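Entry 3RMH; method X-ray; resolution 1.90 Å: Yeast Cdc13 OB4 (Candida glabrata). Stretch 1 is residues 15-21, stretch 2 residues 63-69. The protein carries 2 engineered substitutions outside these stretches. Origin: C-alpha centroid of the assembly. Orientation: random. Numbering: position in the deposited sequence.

Stretch 1, residues 15-21: NISQLNH
Stretch 2, residues 63-69: PPVDILE

Contact between a short helix (stretch 1) and a 3-10 turn leading into a strand (stretch 2) in Candida glabrata Cdc13 OB4; 371 Å² is buried, both sides summed. N15 (phi/psi -65/106, chi1 t) caps the helix: N15 OD1 accepts from Q18 N at 3.1 Å. I16 to L19 follow with phi -55 to -70 and psi near -40, held by L19 N to N15 O (3.0 Å) and N20 N to I16 O (2.9 Å). In stretch 2, P64 to D66 form the 3-10 segment (phi/psi -57/-33, -69/-18, -91/5), with D66 N bonded to P63 O at 3.0 Å and I67 N to P64 O at 3.1 Å; I67 (-114/128) and L68 (-100/125) then extend the chain. The CA atoms of S17 and D66 set the register at 4.9 Å.

L68 covers the most surface. Its CA-to-CB bond points sideways. L68 CB lies 3.9 Å from I16 CD1; the t, p side chain brings L68 CD1 to 4.2 Å from L19 CB and 3.4 Å from N20 OD1. The CA-to-CB bond of I16 (m, t) points toward stretch 2; I16 CG2 packs on backbone, 3.4 Å from D66 O and 3.7 Å from L68 N.

The CA-to-CB bond of N20 (phi/psi -69/-15, chi1 m, chi2 -37°) also points toward stretch 2, and the side chain makes both direct hydrogen bonds of the contact. N20 ND2 donates to V65 O and I67 O, each at 2.9 Å, with N-H...acceptor angles of 157° and 154°, tying the turn to the residue after it through one amide. N20 OD1 accepts from a water O at 2.7 Å, which in turn accepts from E69 N at 2.9 Å, carrying the link into the strand. V65 O also receives a CA-H...O contact from S17 CA at 3.3 Å. The V65 side chain is modelled only to CB.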

ATOM      1  N   ASN B  15     -16.444  -5.559   3.445  1.00 40.06           N
ATOM      2  CA  ASN B  15     -16.151  -5.025   2.132  1.00 38.65           C
ATOM      3  C   ASN B  15     -14.861  -4.219   2.236  1.00 38.19           C
ATOM      4  O   ASN B  15     -14.849  -3.129   2.795  1.00 39.37           O
ATOM      5  CB  ASN B  15     -17.304  -4.171   1.609  1.00 50.80           C
ATOM      6  CG  ASN B  15     -17.088  -3.717   0.176  1.00 63.96           C
ATOM      7  OD1 ASN B  15     -15.974  -3.379  -0.219  1.00 64.28           O
ATOM      8  ND2 ASN B  15     -18.158  -3.712  -0.612  1.00 71.69           N
ATOM      9  N   ILE B  16     -13.777  -4.776   1.707  1.00 34.01           N
ATOM     10  CA  ILE B  16     -12.456  -4.165   1.816  1.00 32.48           C
ATOM     11  C   ILE B  16     -12.412  -2.800   1.144  1.00 31.12           C
ATOM     12  O   ILE B  16     -11.811  -1.861   1.675  1.00 33.61           O
ATOM     13  CB  ILE B  16     -11.375  -5.101   1.245  1.00 32.21           C
ATOM     14  CG1 ILE B  16     -10.931  -6.085   2.328  1.00 28.00           C
ATOM     15  CG2 ILE B  16     -10.181  -4.307   0.706  1.00 28.91           C
ATOM     16  CD1 ILE B  16      -9.973  -7.152   1.817  1.00 27.41           C
ATOM     17  N   SER B  17     -13.060  -2.684  -0.011  1.00 33.27           N
ATOM     18  CA  SER B  17     -13.173  -1.401  -0.697  1.00 40.63           C
ATOM     19  C   SER B  17     -13.781  -0.338   0.220  1.00 41.82           C
ATOM     20  O   SER B  17     -13.344   0.815   0.230  1.00 44.21           O
ATOM     21  CB  SER B  17     -14.027  -1.542  -1.955  1.00 54.62           C
ATOM     22  OG  SER B  17     -14.356  -0.264  -2.476  1.00 67.26           O
ATOM     23  N   GLN B  18     -14.785  -0.734   0.996  1.00 35.48           N
ATOM     24  CA  GLN B  18     -15.421   0.174   1.943  1.00 40.33           C
ATOM     25  C   GLN B  18     -14.495   0.515   3.107  1.00 37.70           C
ATOM     26  O   GLN B  18     -14.492   1.645   3.593  1.00 40.62           O
ATOM     27  CB  GLN B  18     -16.737  -0.414   2.467  1.00 48.95           C
ATOM     28  CG  GLN B  18     -17.768  -0.683   1.379  1.00 61.09           C
ATOM     29  CD  GLN B  18     -19.132  -1.073   1.932  1.00 71.65           C
ATOM     30  OE1 GLN B  18     -19.280  -1.345   3.126  1.00 71.54           O
ATOM     31  NE2 GLN B  18     -20.137  -1.094   1.061  1.00 71.85           N
ATOM     32  N   LEU B  19     -13.705  -0.457   3.546  1.00 32.81           N
ATOM     33  CA  LEU B  19     -12.788  -0.246   4.655  1.00 31.03           C
ATOM     34  C   LEU B  19     -11.687   0.731   4.264  1.00 33.17           C
ATOM     35  O   LEU B  19     -11.261   1.558   5.073  1.00 29.01           O
ATOM     36  CB  LEU B  19     -12.168  -1.568   5.101  1.00 25.35           C
ATOM     37  CG  LEU B  19     -13.116  -2.610   5.709  1.00 29.39           C
ATOM     38  CD1 LEU B  19     -12.345  -3.843   6.121  1.00 30.46           C
ATOM     39  CD2 LEU B  19     -13.833  -2.012   6.910  1.00 37.86           C
ATOM     40  N   ASN B  20     -11.225   0.632   3.020  1.00 26.91           N
ATOM     41  CA  ASN B  20     -10.155   1.514   2.542  1.00 25.11           C
ATOM     42  C   ASN B  20     -10.585   2.958   2.405  1.00 26.79           C
ATOM     43  O   ASN B  20      -9.745   3.848   2.269  1.00 25.49           O
ATOM     44  CB  ASN B  20      -9.593   1.026   1.204  1.00 19.22           C
ATOM     45  CG  ASN B  20      -8.570  -0.068   1.380  1.00 25.00           C
ATOM     46  OD1 ASN B  20      -7.784  -0.047   2.332  1.00 23.89           O
ATOM     47  ND2 ASN B  20      -8.574  -1.037   0.465  1.00 26.07           N
ATOM     48  N   HIS B  21     -11.890   3.192   2.421  1.00 25.87           N
ATOM     49  CA  HIS B  21     -12.395   4.564   2.298  1.00 32.33           C
ATOM     50  C   HIS B  21     -12.643   5.244   3.640  1.00 38.22           C
ATOM     51  O   HIS B  21     -12.825   6.464   3.694  1.00 36.60           O
ATOM     52  CB  HIS B  21     -13.655   4.614   1.433  1.00 35.25           C
ATOM     53  CG  HIS B  21     -13.361   4.642  -0.039  1.00 45.96           C
ATOM     54  ND1 HIS B  21     -13.299   5.809  -0.753  1.00 42.44           N
ATOM     55  CD2 HIS B  21     -13.076   3.635  -0.902  1.00 43.53           C
ATOM     56  CE1 HIS B  21     -13.002   5.526  -2.019  1.00 45.88           C
ATOM     57  NE2 HIS B  21     -12.866   4.227  -2.131  1.00 46.02           N
ATOM     58  N   PRO B  63      -7.808  -4.157  -8.470  1.00 31.99           N
ATOM     59  CA  PRO B  63      -7.408  -2.754  -8.318  1.00 27.54           C
ATOM     60  C   PRO B  63      -6.965  -2.483  -6.886  1.00 27.39           C
ATOM     61  O   PRO B  63      -7.322  -3.236  -5.971  1.00 27.74           O
ATOM     62  CB  PRO B  63      -8.697  -1.998  -8.632  1.00 32.65           C
ATOM     63  CG  PRO B  63      -9.781  -2.937  -8.205  1.00 36.11           C
ATOM     64  CD  PRO B  63      -9.270  -4.316  -8.549  1.00 38.38           C
ATOM     65  N   PRO B  64      -6.191  -1.413  -6.679  1.00 27.76           N
ATOM     66  CA  PRO B  64      -5.660  -1.159  -5.339  1.00 21.99           C
ATOM     67  C   PRO B  64      -6.730  -1.028  -4.266  1.00 22.56           C
ATOM     68  O   PRO B  64      -6.492  -1.415  -3.126  1.00 27.72           O
ATOM     69  CB  PRO B  64      -4.910   0.169  -5.510  1.00 29.56           C
ATOM     70  CG  PRO B  64      -4.487   0.158  -6.943  1.00 25.98           C
ATOM     71  CD  PRO B  64      -5.632  -0.489  -7.680  1.00 27.03           C
ATOM     72  N   VAL B  65      -7.896  -0.497  -4.610  1.00 28.00           N
ATOM     73  CA  VAL B  65      -8.907  -0.257  -3.581  1.00 31.99           C
ATOM     74  C   VAL B  65      -9.487  -1.559  -3.038  1.00 33.95           C
ATOM     75  O   VAL B  65     -10.085  -1.571  -1.962  1.00 31.41           O
ATOM     76  CB  VAL B  65     -10.012   0.640  -4.100  1.00 37.68           C
ATOM     77  N   ASP B  66      -9.309  -2.652  -3.771  1.00 28.60           N
ATOM     78  CA  ASP B  66      -9.855  -3.942  -3.333  1.00 33.15           C
ATOM     79  C   ASP B  66      -8.869  -4.740  -2.491  1.00 28.40           C
ATOM     80  O   ASP B  66      -9.137  -5.886  -2.127  1.00 26.51           O
ATOM     81  CB  ASP B  66     -10.298  -4.783  -4.525  1.00 33.04           C
ATOM     82  CG  ASP B  66     -11.665  -4.388  -5.041  1.00 44.83           C
ATOM     83  OD1 ASP B  66     -12.365  -3.618  -4.346  1.00 47.15           O
ATOM     84  OD2 ASP B  66     -12.038  -4.864  -6.136  1.00 52.16           O
ATOM     85  N   ILE B  67      -7.732  -4.122  -2.189  1.00 23.49           N
ATOM     86  CA  ILE B  67      -6.681  -4.757  -1.416  1.00 22.24           C
ATOM     87  C   ILE B  67      -6.516  -4.051  -0.078  1.00 23.72           C
ATOM     88  O   ILE B  67      -6.354  -2.838  -0.036  1.00 23.91           O
ATOM     89  CB  ILE B  67      -5.342  -4.689  -2.175  1.00 23.85           C
ATOM     90  CG1 ILE B  67      -5.433  -5.521  -3.471  1.00 23.67           C
ATOM     91  CG2 ILE B  67      -4.198  -5.207  -1.302  1.00 27.32           C
ATOM     92  CD1 ILE B  67      -4.309  -5.212  -4.473  1.00 27.47           C
ATOM     93  N   LEU B  68      -6.554  -4.813   1.012  1.00 20.10           N
ATOM     94  CA  LEU B  68      -6.297  -4.252   2.330  1.00 17.52           C
ATOM     95  C   LEU B  68      -4.862  -4.593   2.694  1.00 20.21           C
ATOM     96  O   LEU B  68      -4.450  -5.757   2.637  1.00 20.74           O
ATOM     97  CB  LEU B  68      -7.279  -4.818   3.365  1.00 22.71           C
ATOM     98  CG  LEU B  68      -7.405  -3.985   4.655  1.00 21.49           C
ATOM     99  CD1 LEU B  68      -8.221  -2.715   4.380  1.00 26.50           C
ATOM    100  CD2 LEU B  68      -8.074  -4.788   5.756  1.00 21.39           C
ATOM    101  N   GLU B  69      -4.078  -3.573   3.019  1.00 17.41           N
ATOM    102  CA  GLU B  69      -2.720  -3.796   3.485  1.00 22.70           C
ATOM    103  C   GLU B  69      -2.688  -3.827   5.007  1.00 22.34           C
ATOM    104  O   GLU B  69      -2.990  -2.842   5.678  1.00 25.97           O
ATOM    105  CB  GLU B  69      -1.745  -2.744   2.926  1.00 25.11           C
ATOM    106  CG  GLU B  69      -0.286  -3.061   3.239  1.00 35.19           C
ATOM    107  CD  GLU B  69       0.704  -2.325   2.335  1.00 45.16           C
ATOM    108  OE1 GLU B  69       0.291  -1.376   1.629  1.00 50.12           O
ATOM    109  OE2 GLU B  69       1.896  -2.709   2.328  1.00 44.31           O
TER
HETATM  110  O   HOH W   1      -5.240  -0.908   2.881  1.00 23.84           O